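Protein Thf1 (PDB 5MJR) associates with the FtsH protease complex involved in photosystem II repair in cyanobacteria and may take part in building the photosynthetic membrane. Local coordinates at residues I54-R58 / L97-M103; L127-N131 / Q177-I182; Y43-I47 / F80-Y84. One frame throughout, in Å; residues are numbered along the deposited sequence. Where two conformers were deposited one is given.

In the fold
Thf1 is an all-helical protein, and the three contacts tie parts of its single chain that are distant in sequence. Contacts 1 and 3 share helix 41-58. Their partners differ: residues 80-84 leave helix 67-80 for the loop that follows, and 97-103 run off the end of helix 90-100. In sequence the order is 43-47, 54-58, 80-84, 97-103, so the segments of the two contacts alternate. Their centres are about 17 Å apart, and they meet where Leu97 CD1 packs 4.2 Å from Ile47 CG2. Contact 2 comes later and joins helix 123-131 to the end region of helix 171-178, across the chain's centre, about 30 and 34 Å from contacts 1 and 3 between centres, touching neither.

Contact 1 (I54-R58 / L97-M103); sequences IHLLR and LCVAEEM
Arg58 lays its guanidinium over the end of helix 90-100, with Glu101 O and Glu102 N over one face. From the last turn of helix 41-58 it extends in an m, t, m conformation (chi1 to chi3) and enters a salt-bridge network: NE and NH2 donate to Glu101 OE1 at 3.1 and 2.8 Å, and NH1 donates to Glu102 OE2 at 3.2 Å. Arginine suits this place because its several N-H groups can serve two acids at once. The acids are presented by a Schellman motif: Glu101 leaves helical geometry (phi/psi -94/14), Glu102 is the C-prime residue at 55/41, Met103 N hydrogen-bonds to Cys98 O (2.9 Å) and Glu102 N to Val99 O (3.0 Å). The backbones approach most closely at His55 and Glu101, with CA atoms 6.4 Å apart. Glu101, with chi1 and chi2 both m, folds its carboxylate towards helix 41-58, so that Ile54 CG2 rests 3.5 Å from its CD. Ile54 and Met103 supply the apolar side: Ile54 CG2 to Met103 CE is 3.8 Å and Ile54 CD1 to Leu97 CD2 4.3 Å, while the long, flexible Met103 also brings CE to 3.5 Å from Arg58 CD. His55 ND1 is hydrogen-bonded to Thr27 OG1 of helix 24-34; Thr27 also touches Arg58 and Glu101, and Met103 reaches Leu108 of helix 105-113.

Contact 2 (L127-N131 / Q177-I182); sequences LDELN and QLAPVI
Leu127 opens the segment on helix 123-131 with an m, t side chain whose methyls reach three residues: CD1 lies 3.4 Å from Gln177 NE2, and CD2 lies 3.9 Å from Leu178 CD2 and 4.2 Å from Val181 CG2. Gln177 is at the exposed border and lays its amide end against Leu127 in a van der Waals contact, and the long polar side chain can still meet solvent. The side of helix 123-131 packs here on the turn that leads the chain out of helix 171-178, an apolar contact between helical segments of an all-alpha fold. From Gln177 and Leu178 on helix 171-178 the chain turns through Ala179 and Pro180, with Val181 N and Ile182 N both hydrogen-bonded to Leu178 O (2.9 and 3.0 Å), before Ile182 extends at phi/psi -118/155. Nearly one turn on from Leu127, Leu130 (m, t) has its CA-to-CB bond toward this turn. Its CB meets Val181 CG1 at 3.8 Å, and its CD1 lies 3.7 Å from Ile182 CG2 and 4.3 Å from Leu178 CD2, so branched aliphatic side chains close the gap without any hydrogen bond between the segments. Asn131, its N hydrogen-bonded to Leu127 O at 2.8 Å, gives the closest backbone approach, 7.2 Å from CA to CA of Val181; its polar side chain suits the exposed margin and sets OD1 3.8 Å from Val181 CG1.

Contact 3 (Y43-I47 / F80-Y84); sequences YRRFI and FMEGY
A type I beta turn, Met81 to Tyr84 (Tyr84 N to Met81 O, 3.0 Å), follows helix 67-80 and packs against the flank of helix 41-58. CA atoms pair as Tyr43 with Tyr84 and Phe46 with Phe80, each 7.6 Å apart. Tyr43 (chi1 m) is the main bump: its flat ring fills the hollow formed by Phe80 O, Met81, Gly83 and Tyr84. Tyr84 turns its edge to the Tyr43 face, a T-shaped pair with centroids 4.9 Å apart and planes at 87°, and Met81 SD makes an oblique Met-aromatic contact 4.8 Å from the Tyr43 centroid. Phe80, with chi1 p, offers its own face as a shelf: Phe46 CB sits 3.8 Å above its centroid in a CH-pi contact, while Ile47 CG1 lies at the edge of that ring, 4.0 Å from Phe80 CE1. Tyrosine suits its place because its hydroxyl reaches one water, which lies 2.6 Å from Tyr43 OH, donates to Phe80 O at 2.7 Å and accepts from Gly83 N at 2.8 Å.

Contact 1 (I54-R58 / L97-M103)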
loop_
_atom_site.group_PDB
_atom_site.type_symbol
_atom_site.label_atom_id
_atom_site.label_comp_id
_atom_site.label_asym_id
_atom_site.label_seq_id
_atom_site.Cartn_x
_atom_site.Cartn_y
_atom_site.Cartn_z
ATOM N N ILE A 54 3.270 -9.478 3.528
ATOM C CA ILE A 54 1.982 -9.332 4.169
ATOM C C ILE A 54 1.840 -10.360 5.265
ATOM O O ILE A 54 1.338 -10.101 6.324
ATOM C CB ILE A 54 0.837 -9.404 3.135
ATOM C CG1 ILE A 54 0.919 -8.230 2.146
ATOM C CG2 ILE A 54 -0.487 -9.503 3.833
ATOM C CD1 ILE A 54 -0.000 -8.315 0.994
ATOM N N HIS A 55 2.284 -11.633 4.966
ATOM C CA HIS A 55 2.124 -12.697 5.965
ATOM C C HIS A 55 2.877 -12.267 7.259
ATOM O O HIS A 55 2.389 -12.435 8.365
ATOM C CB HIS A 55 2.695 -13.988 5.377
ATOM C CG HIS A 55 2.575 -15.116 6.296
ATOM N ND1 HIS A 55 1.616 -16.102 6.137
ATOM C CD2 HIS A 55 3.319 -15.447 7.374
ATOM C CE1 HIS A 55 1.778 -16.975 7.125
ATOM N NE2 HIS A 55 2.781 -16.594 7.921
ATOM N N LEU A 56 4.115 -11.811 7.110
ATOM C CA LEU A 56 4.943 -11.463 8.261
ATOM C C LEU A 56 4.365 -10.283 9.062
ATOM O O LEU A 56 4.518 -10.225 10.281
ATOM C CB LEU A 56 6.343 -11.256 7.876
ATOM C CG LEU A 56 7.066 -12.502 7.307
ATOM C CD1 LEU A 56 8.445 -12.035 6.919
ATOM C CD2 LEU A 56 7.062 -13.623 8.395
ATOM N N LEU A 57 3.682 -9.390 8.370
ATOM C CA LEU A 57 2.918 -8.342 9.111
ATOM C C LEU A 57 1.750 -8.970 9.917
ATOM O O LEU A 57 1.584 -8.631 11.103
ATOM C CB LEU A 57 2.407 -7.323 8.153
ATOM C CG LEU A 57 3.479 -6.395 7.584
ATOM C CD1 LEU A 57 2.922 -5.552 6.453
ATOM C CD2 LEU A 57 4.036 -5.483 8.688
ATOM N N ARG A 58 0.984 -9.860 9.286
ATOM C CA ARG A 58 -0.190 -10.394 9.986
ATOM C C ARG A 58 0.233 -11.150 11.256
ATOM O O ARG A 58 -0.533 -11.139 12.248
ATOM C CB ARG A 58 -0.950 -11.324 9.048
ATOM C CG ARG A 58 -1.702 -10.546 7.968
ATOM C CD ARG A 58 -2.601 -11.431 7.062
ATOM N NE ARG A 58 -1.884 -12.533 6.435
ATOM C CZ ARG A 58 -2.035 -13.857 6.666
ATOM N NH1 ARG A 58 -3.033 -14.303 7.541
ATOM N NH2 ARG A 58 -1.177 -14.711 5.895
ATOM N N LEU A 97 -4.162 -13.380 -4.188
ATOM C CA LEU A 97 -3.203 -12.853 -3.228
ATOM C C LEU A 97 -3.967 -12.499 -1.929
ATOM O O LEU A 97 -3.532 -12.880 -0.844
ATOM C CB LEU A 97 -2.553 -11.584 -3.822
ATOM C CG LEU A 97 -1.475 -10.965 -2.868
ATOM C CD1 LEU A 97 -0.144 -10.776 -3.575
ATOM C CD2 LEU A 97 -1.948 -9.612 -2.634
ATOM N N CYS A 98 -5.093 -11.837 -2.037
ATOM C CA CYS A 98 -5.781 -11.434 -0.809
ATOM C C CYS A 98 -6.357 -12.608 -0.045
ATOM O O CYS A 98 -6.194 -12.727 1.189
ATOM C CB CYS A 98 -6.880 -10.415 -1.138
ATOM S SG CYS A 98 -6.232 -8.814 -1.642
ATOM N N VAL A 99 -7.027 -13.529 -0.768
ATOM C CA VAL A 99 -7.613 -14.663 -0.059
ATOM C C VAL A 99 -6.536 -15.530 0.558
ATOM O O VAL A 99 -6.742 -16.069 1.675
ATOM C CB VAL A 99 -8.639 -15.437 -0.891
ATOM C CG1 VAL A 99 -9.768 -14.598 -1.372
ATOM C CG2 VAL A 99 -8.072 -16.150 -1.999
ATOM N N ALA A 100 -5.376 -15.662 -0.093
ATOM C CA ALA A 100 -4.273 -16.427 0.485
ATOM C C ALA A 100 -3.766 -15.843 1.820
ATOM O O ALA A 100 -3.222 -16.570 2.663
ATOM C CB ALA A 100 -3.145 -16.502 -0.495
ATOM N N GLU A 101 -3.923 -14.538 1.957
ATOM C CA GLU A 101 -3.512 -13.810 3.146
ATOM C C GLU A 101 -4.678 -13.637 4.164
ATOM O O GLU A 101 -4.509 -12.873 5.102
ATOM C CB GLU A 101 -3.022 -12.410 2.731
ATOM C CG GLU A 101 -1.828 -12.389 1.889
ATOM C CD GLU A 101 -0.530 -12.753 2.571
ATOM O OE1 GLU A 101 -0.407 -13.017 3.758
ATOM O OE2 GLU A 101 0.476 -12.726 1.761
ATOM N N GLU A 102 -5.777 -14.401 3.980
ATOM C CA GLU A 102 -6.893 -14.261 4.895
ATOM C C GLU A 102 -7.373 -12.809 4.981
ATOM O O GLU A 102 -7.729 -12.257 6.034
ATOM C CB GLU A 102 -6.591 -14.845 6.266
ATOM C CG GLU A 102 -6.123 -16.350 6.187
ATOM C CD GLU A 102 -5.903 -17.006 7.517
ATOM O OE1 GLU A 102 -6.871 -17.526 7.991
ATOM O OE2 GLU A 102 -4.827 -16.938 8.085
ATOM N N MET A 103 -7.405 -12.185 3.787
ATOM C CA MET A 103 -8.018 -10.890 3.575
ATOM C C MET A 103 -9.049 -10.958 2.476
ATOM O O MET A 103 -9.213 -11.995 1.787
ATOM C CB MET A 103 -6.954 -9.841 3.201
ATOM C CG MET A 103 -5.844 -9.734 4.268
ATOM S SD MET A 103 -4.675 -8.407 4.029
ATOM C CE MET A 103 -3.727 -8.527 5.538
#

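Contact 2 (L127-N131 / Q177-I182)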
loop_
_atom_site.group_PDB
_atom_site.type_symbol
_atom_site.label_atom_id
_atom_site.label_comp_id
_atom_site.label_asym_id
_atom_site.label_seq_id
_atom_site.Cartn_x
_atom_site.Cartn_y
_atom_site.Cartn_z
ATOM N N LEU A 127 -4.362 19.133 6.824
ATOM C CA LEU A 127 -3.728 19.445 8.104
ATOM C C LEU A 127 -4.822 19.961 9.092
ATOM O O LEU A 127 -4.805 19.578 10.232
ATOM C CB LEU A 127 -2.633 20.452 7.910
ATOM C CG LEU A 127 -1.437 20.057 7.050
ATOM C CD1 LEU A 127 -0.442 21.178 6.736
ATOM C CD2 LEU A 127 -0.645 18.923 7.689
ATOM N N ASP A 128 -5.730 20.806 8.622
ATOM C CA ASP A 128 -6.761 21.326 9.486
ATOM C C ASP A 128 -7.653 20.169 10.046
ATOM O O ASP A 128 -7.997 20.119 11.218
ATOM C CB ASP A 128 -7.648 22.297 8.751
ATOM C CG ASP A 128 -7.004 23.656 8.532
ATOM O OD1 ASP A 128 -5.961 23.920 9.219
ATOM O OD2 ASP A 128 -7.572 24.455 7.723
ATOM N N GLU A 129 -7.970 19.180 9.176
ATOM C CA GLU A 129 -8.779 18.044 9.601
ATOM C C GLU A 129 -8.020 17.171 10.602
ATOM O O GLU A 129 -8.558 16.769 11.649
ATOM C CB GLU A 129 -9.228 17.284 8.384
ATOM C CG GLU A 129 -10.274 16.327 8.737
ATOM C CD GLU A 129 -10.999 15.603 7.556
ATOM O OE1 GLU A 129 -10.975 16.051 6.365
ATOM O OE2 GLU A 129 -11.692 14.633 7.883
ATOM N N LEU A 130 -6.740 16.923 10.356
ATOM C CA LEU A 130 -5.913 16.195 11.335
ATOM C C LEU A 130 -5.862 16.962 12.684
ATOM O O LEU A 130 -6.018 16.370 13.763
ATOM C CB LEU A 130 -4.568 15.900 10.808
ATOM C CG LEU A 130 -4.505 14.894 9.636
ATOM C CD1 LEU A 130 -3.163 14.958 8.923
ATOM C CD2 LEU A 130 -4.771 13.495 10.109
ATOM N N ASN A 131 -5.624 18.270 12.573
ATOM C CA ASN A 131 -5.428 19.058 13.787
ATOM C C ASN A 131 -6.751 19.215 14.607
ATOM O O ASN A 131 -6.711 19.664 15.743
ATOM C CB ASN A 131 -4.818 20.383 13.376
ATOM C CG ASN A 131 -3.366 20.227 13.061
ATOM O OD1 ASN A 131 -2.681 19.356 13.622
ATOM N ND2 ASN A 131 -2.869 21.102 12.242
ATOM N N GLN A 177 5.966 18.922 6.523
ATOM C CA GLN A 177 4.788 19.529 7.144
ATOM C C GLN A 177 4.019 18.477 7.992
ATOM O O GLN A 177 3.388 18.757 8.972
ATOM C CB GLN A 177 3.849 20.076 6.080
ATOM C CG GLN A 177 4.319 21.314 5.348
ATOM C CD GLN A 177 3.300 21.967 4.459
ATOM O OE1 GLN A 177 3.470 22.084 3.217
ATOM N NE2 GLN A 177 2.241 22.460 5.099
ATOM N N LEU A 178 3.959 17.232 7.494
ATOM C CA LEU A 178 3.235 16.171 8.183
ATOM C C LEU A 178 3.982 15.705 9.448
ATOM O O LEU A 178 3.307 15.224 10.367
ATOM C CB LEU A 178 3.017 14.982 7.241
ATOM C CG LEU A 178 2.002 15.187 6.180
ATOM C CD1 LEU A 178 2.009 14.047 5.127
ATOM C CD2 LEU A 178 0.595 15.315 6.794
ATOM N N ALA A 179 5.282 15.810 9.483
ATOM C CA ALA A 179 6.086 15.155 10.530
ATOM C C ALA A 179 5.640 15.606 11.953
ATOM O O ALA A 179 5.502 14.719 12.810
ATOM C CB ALA A 179 7.582 15.391 10.297
ATOM N N PRO A 180 5.367 16.912 12.219
ATOM C CA PRO A 180 4.903 17.258 13.576
ATOM C C PRO A 180 3.449 16.958 13.863
ATOM O O PRO A 180 3.003 17.148 15.004
ATOM C CB PRO A 180 5.240 18.742 13.644
ATOM C CG PRO A 180 5.293 19.205 12.252
ATOM C CD PRO A 180 5.616 18.103 11.399
ATOM N N VAL A 181 2.690 16.559 12.839
ATOM C CA VAL A 181 1.249 16.407 12.929
ATOM C C VAL A 181 0.809 14.962 13.093
ATOM O O VAL A 181 -0.187 14.763 13.813
ATOM C CB VAL A 181 0.577 17.053 11.639
ATOM C CG1 VAL A 181 -0.907 16.799 11.521
ATOM C CG2 VAL A 181 0.888 18.533 11.582
ATOM N N ILE A 182 1.473 13.995 12.429
ATOM C CA ILE A 182 1.049 12.601 12.511
ATOM C C ILE A 182 2.138 11.762 13.133
ATOM O O ILE A 182 3.333 12.032 12.972
ATOM C CB ILE A 182 0.592 12.105 11.115
ATOM C CG1 ILE A 182 1.732 11.997 10.133
ATOM C CG2 ILE A 182 -0.573 12.903 10.593
ATOM C CD1 ILE A 182 1.424 11.378 8.772
#

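Contact 3 (Y43-I47 / F80-Y84)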
loop_
_atom_site.group_PDB
_atom_site.type_symbol
_atom_site.label_atom_id
_atom_site.label_comp_id
_atom_site.label_asym_id
_atom_site.label_seq_id
_atom_site.Cartn_x
_atom_site.Cartn_y
_atom_site.Cartn_z
ATOM N N TYR A 43 7.338 -12.045 -12.486
ATOM C CA TYR A 43 6.223 -11.638 -11.640
ATOM C C TYR A 43 6.007 -12.572 -10.462
ATOM O O TYR A 43 5.670 -12.105 -9.379
ATOM C CB TYR A 43 4.976 -11.522 -12.509
ATOM C CG TYR A 43 5.075 -10.336 -13.410
ATOM C CD1 TYR A 43 4.854 -9.047 -12.935
ATOM C CD2 TYR A 43 5.474 -10.418 -14.728
ATOM C CE1 TYR A 43 4.956 -7.935 -13.728
ATOM C CE2 TYR A 43 5.623 -9.333 -15.545
ATOM C CZ TYR A 43 5.353 -8.083 -15.063
ATOM O OH TYR A 43 5.497 -6.979 -15.814
ATOM N N ARG A 44 6.340 -13.849 -10.615
ATOM C CA ARG A 44 6.289 -14.767 -9.436
ATOM C C ARG A 44 7.227 -14.237 -8.367
ATOM O O ARG A 44 6.872 -14.310 -7.163
ATOM C CB ARG A 44 6.652 -16.183 -9.822
ATOM C CG ARG A 44 5.601 -16.828 -10.663
ATOM C CD ARG A 44 5.611 -18.375 -10.727
ATOM N NE ARG A 44 6.967 -18.982 -10.779
ATOM C CZ ARG A 44 7.647 -19.268 -11.894
ATOM N NH1 ARG A 44 7.201 -18.977 -13.104
ATOM N NH2 ARG A 44 8.868 -19.820 -11.845
ATOM N N ARG A 45 8.405 -13.691 -8.727
ATOM C CA ARG A 45 9.289 -13.193 -7.729
ATOM C C ARG A 45 8.632 -12.022 -6.917
ATOM O O ARG A 45 8.656 -11.987 -5.694
ATOM C CB ARG A 45 10.617 -12.721 -8.319
ATOM C CG ARG A 45 11.511 -13.765 -8.881
ATOM C CD ARG A 45 12.971 -13.349 -9.198
ATOM N NE ARG A 45 13.103 -12.492 -10.411
ATOM C CZ ARG A 45 13.138 -12.964 -11.686
ATOM N NH1 ARG A 45 13.053 -14.285 -11.956
ATOM N NH2 ARG A 45 13.313 -12.131 -12.729
ATOM N N PHE A 46 8.002 -11.062 -7.622
ATOM C CA PHE A 46 7.375 -9.907 -6.980
ATOM C C PHE A 46 6.170 -10.348 -6.158
ATOM O O PHE A 46 5.961 -9.892 -5.003
ATOM C CB PHE A 46 7.038 -8.853 -8.030
ATOM C CG PHE A 46 8.184 -7.959 -8.416
ATOM C CD1 PHE A 46 9.197 -8.377 -9.211
ATOM C CD2 PHE A 46 8.194 -6.660 -7.944
ATOM C CE1 PHE A 46 10.318 -7.550 -9.515
ATOM C CE2 PHE A 46 9.198 -5.781 -8.278
ATOM C CZ PHE A 46 10.307 -6.244 -9.067
ATOM N N ILE A 47 5.343 -11.245 -6.707
ATOM C CA ILE A 47 4.149 -11.693 -6.020
ATOM C C ILE A 47 4.495 -12.475 -4.776
ATOM O O ILE A 47 3.920 -12.237 -3.681
ATOM C CB ILE A 47 3.223 -12.484 -6.957
ATOM C CG1 ILE A 47 2.683 -11.586 -8.066
ATOM C CG2 ILE A 47 2.109 -13.161 -6.192
ATOM C CD1 ILE A 47 2.202 -12.376 -9.271
ATOM N N PHE A 80 3.685 -2.577 -9.678
ATOM C CA PHE A 80 4.571 -3.654 -10.205
ATOM C C PHE A 80 3.852 -4.446 -11.263
ATOM O O PHE A 80 4.554 -5.035 -12.104
ATOM C CB PHE A 80 5.357 -4.446 -9.186
ATOM C CG PHE A 80 4.688 -5.553 -8.458
ATOM C CD1 PHE A 80 4.146 -6.719 -9.070
ATOM C CD2 PHE A 80 4.568 -5.455 -7.063
ATOM C CE1 PHE A 80 3.552 -7.678 -8.223
ATOM C CE2 PHE A 80 3.969 -6.419 -6.302
ATOM C CZ PHE A 80 3.417 -7.484 -6.893
ATOM N N MET A 81 2.530 -4.487 -11.270
ATOM C CA MET A 81 1.802 -5.242 -12.232
ATOM C C MET A 81 1.369 -4.409 -13.444
ATOM O O MET A 81 0.648 -4.957 -14.316
ATOM C CB MET A 81 0.555 -5.866 -11.568
ATOM C CG MET A 81 0.878 -6.907 -10.500
ATOM S SD MET A 81 1.564 -8.456 -11.177
ATOM C CE MET A 81 0.073 -9.245 -11.761
ATOM N N GLU A 82 1.848 -3.154 -13.559
ATOM C CA GLU A 82 1.356 -2.288 -14.608
ATOM C C GLU A 82 1.613 -2.797 -16.038
ATOM O O GLU A 82 0.914 -2.479 -16.973
ATOM C CB GLU A 82 1.906 -0.858 -14.392
ATOM C CG GLU A 82 3.337 -0.673 -14.549
ATOM C CD GLU A 82 3.826 0.752 -14.257
ATOM O OE1 GLU A 82 2.967 1.648 -14.218
ATOM O OE2 GLU A 82 5.066 0.913 -14.062
ATOM N N GLY A 83 2.691 -3.590 -16.193
ATOM C CA GLY A 83 3.025 -4.222 -17.449
ATOM C C GLY A 83 2.781 -5.680 -17.546
ATOM O O GLY A 83 3.262 -6.320 -18.487
ATOM N N TYR A 84 2.106 -6.256 -16.554
ATOM C CA TYR A 84 1.872 -7.695 -16.481
ATOM C C TYR A 84 1.130 -8.140 -17.737
ATOM O O TYR A 84 0.126 -7.631 -18.121
ATOM C CB TYR A 84 1.027 -8.047 -15.281
ATOM C CG TYR A 84 0.831 -9.567 -15.151
ATOM C CD1 TYR A 84 1.886 -10.355 -14.738
ATOM C CD2 TYR A 84 -0.330 -10.174 -15.522
ATOM C CE1 TYR A 84 1.784 -11.712 -14.649
ATOM C CE2 TYR A 84 -0.438 -11.572 -15.464
ATOM C CZ TYR A 84 0.640 -12.318 -15.039
ATOM O OH TYR A 84 0.557 -13.713 -14.972
HETATM O O HOH W 1 4.901 -4.634 -14.752
#